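Local structure of mediator of RNA polymerase II transcription subunit 6 (Schizosaccharomyces pombe, 4H61) at residues V28-F32 and Q72-I76. The protein serves as a subunit of Mediator, the coactivator complex that relays signals from gene-specific regulatory proteins to the basal RNA polymerase II transcription machinery. Numbering follows the deposited sequence.
Sequences VLEYF and QFVII
A short helix packs here on one face of the Med6 antiparallel sheet, a buried helix-on-sheet contact near the centre of the chain. Residues 28-32 form one helical turn, in which Phe32 N donates a hydrogen bond to Val28 O, 2.9 Å. Residues 72-76 belong to strand 70-79, an edge strand of the four-stranded sheet within this chain. Their backbone is extended until Ile76, where psi falls to about 0°. The segment axes approach to 9.7 Å and their directions differ by 138°. Leu29 and Ile75 set the register, with their CA atoms 7.7 Å apart.

Val28, Leu29 and Phe32 direct their CA-to-CB bonds toward the strand. Those of alternate strand residues, Phe73 and Ile75, point toward the helix. The CA-to-CB bond of Val74, between them, points away; its side chain touches Asn62 and Leu65 of helix 61-66. Ile75 is in the mt rotamer, and its CD1 meets Val28 CG1 at 3.5 Å. Leu29 lies between rotamer wells, with chi1 -123° and chi2 26°. Its CD2 is 3.9 Å from Ile75 CG1 and 4.1 Å from Phe73 O. Phe32 (chi1 t, chi2 83°) and Phe73 (chi1 m, chi2 -84°) bring their rings together. Phe32 CE2 lies over one face of the Phe73 ring, 3.4 Å from Phe73 CD1. The ring centroids are 5.1 Å apart and the planes are inclined at 53°.

No hydrogen bond joins the segments. They meet through apolar contacts, burying 258 Å² in all, consistent with close fit and exclusion of water rather than polar pairing.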
loop_
_atom_site.group_PDB
_atom_site.type_symbol
_atom_site.label_atom_id
_atom_site.label_comp_id
_atom_site.label_asym_id
_atom_site.label_seq_id
_atom_site.Cartn_x
_atom_site.Cartn_y
_atom_site.Cartn_z
ATOM N N VAL A 28 8.117 -0.357 7.127
ATOM C CA VAL A 28 7.361 0.867 6.861
ATOM C C VAL A 28 5.833 0.657 6.810
ATOM O O VAL A 28 5.065 1.478 7.308
ATOM C CB VAL A 28 7.850 1.565 5.575
ATOM C CG1 VAL A 28 7.717 0.641 4.390
ATOM C CG2 VAL A 28 7.079 2.847 5.333
ATOM N N LEU A 29 5.399 -0.455 6.234
ATOM C CA LEU A 29 3.978 -0.762 6.121
ATOM C C LEU A 29 3.375 -1.000 7.494
ATOM O O LEU A 29 2.195 -0.739 7.712
ATOM C CB LEU A 29 3.775 -2.001 5.245
ATOM C CG LEU A 29 2.882 -1.876 4.013
ATOM C CD1 LEU A 29 2.856 -0.443 3.516
ATOM C CD2 LEU A 29 3.342 -2.834 2.903
ATOM N N GLU A 30 4.178 -1.502 8.424
ATOM C CA GLU A 30 3.684 -1.731 9.774
ATOM C C GLU A 30 3.473 -0.387 10.452
ATOM O O GLU A 30 2.497 -0.189 11.180
ATOM C CB GLU A 30 4.669 -2.578 10.574
ATOM C CG GLU A 30 4.137 -3.014 11.929
ATOM C CD GLU A 30 4.918 -4.175 12.504
ATOM O OE1 GLU A 30 5.438 -4.988 11.705
ATOM O OE2 GLU A 30 5.019 -4.271 13.749
ATOM N N TYR A 31 4.404 0.530 10.200
ATOM C CA TYR A 31 4.306 1.907 10.663
ATOM C C TYR A 31 2.995 2.501 10.177
ATOM O O TYR A 31 2.214 3.063 10.955
ATOM C CB TYR A 31 5.473 2.709 10.089
ATOM C CG TYR A 31 5.598 4.136 10.578
ATOM C CD1 TYR A 31 5.501 4.447 11.929
ATOM C CD2 TYR A 31 5.856 5.170 9.683
ATOM C CE1 TYR A 31 5.639 5.757 12.375
ATOM C CE2 TYR A 31 5.999 6.480 10.117
ATOM C CZ TYR A 31 5.889 6.770 11.463
ATOM O OH TYR A 31 6.028 8.077 11.886
ATOM N N PHE A 32 2.767 2.357 8.878
ATOM C CA PHE A 32 1.574 2.873 8.235
ATOM C C PHE A 32 0.324 2.327 8.913
ATOM O O PHE A 32 -0.681 3.022 9.013
ATOM C CB PHE A 32 1.590 2.505 6.744
ATOM C CG PHE A 32 0.452 3.088 5.962
ATOM C CD1 PHE A 32 0.524 4.386 5.476
ATOM C CD2 PHE A 32 -0.690 2.333 5.706
ATOM C CE1 PHE A 32 -0.526 4.925 4.757
ATOM C CE2 PHE A 32 -1.753 2.859 4.988
ATOM C CZ PHE A 32 -1.679 4.159 4.514
ATOM N N GLN A 72 -6.168 -2.991 -0.592
ATOM C CA GLN A 72 -4.790 -3.414 -0.360
ATOM C C GLN A 72 -3.880 -2.207 -0.243
ATOM O O GLN A 72 -4.130 -1.168 -0.860
ATOM C CB GLN A 72 -4.277 -4.318 -1.492
ATOM C CG GLN A 72 -5.117 -5.562 -1.749
ATOM C CD GLN A 72 -4.472 -6.537 -2.744
ATOM O OE1 GLN A 72 -3.709 -6.140 -3.639
ATOM N NE2 GLN A 72 -4.785 -7.825 -2.585
ATOM N N PHE A 73 -2.824 -2.355 0.547
ATOM C CA PHE A 73 -1.783 -1.341 0.637
ATOM C C PHE A 73 -0.462 -1.933 0.174
ATOM O O PHE A 73 -0.041 -2.987 0.651
ATOM C CB PHE A 73 -1.653 -0.828 2.069
ATOM C CG PHE A 73 -2.876 -0.107 2.558
ATOM C CD1 PHE A 73 -3.066 1.238 2.266
ATOM C CD2 PHE A 73 -3.845 -0.777 3.292
ATOM C CE1 PHE A 73 -4.194 1.905 2.705
ATOM C CE2 PHE A 73 -4.985 -0.114 3.738
ATOM C CZ PHE A 73 -5.159 1.228 3.446
ATOM N N VAL A 74 0.189 -1.265 -0.769
ATOM C CA VAL A 74 1.465 -1.746 -1.266
ATOM C C VAL A 74 2.465 -0.609 -1.349
ATOM O O VAL A 74 2.092 0.565 -1.462
ATOM C CB VAL A 74 1.334 -2.420 -2.656
ATOM C CG1 VAL A 74 0.307 -3.541 -2.613
ATOM C CG2 VAL A 74 0.959 -1.394 -3.719
ATOM N N ILE A 75 3.741 -0.966 -1.278
ATOM C CA ILE A 75 4.818 -0.012 -1.466
ATOM C C ILE A 75 5.133 0.064 -2.949
ATOM O O ILE A 75 5.356 -0.963 -3.598
ATOM C CB ILE A 75 6.061 -0.456 -0.692
ATOM C CG1 ILE A 75 5.719 -0.591 0.796
ATOM C CG2 ILE A 75 7.211 0.516 -0.927
ATOM C CD1 ILE A 75 6.761 -1.316 1.601
ATOM N N ILE A 76 5.129 1.275 -3.497
ATOM C CA ILE A 76 5.364 1.445 -4.931
ATOM C C ILE A 76 6.574 2.326 -5.225
ATOM O O ILE A 76 6.890 2.576 -6.385
ATOM C CB ILE A 76 4.139 2.032 -5.645
ATOM C CG1 ILE A 76 3.921 3.491 -5.208
ATOM C CG2 ILE A 76 2.916 1.171 -5.381
ATOM C CD1 ILE A 76 2.673 4.120 -5.777
#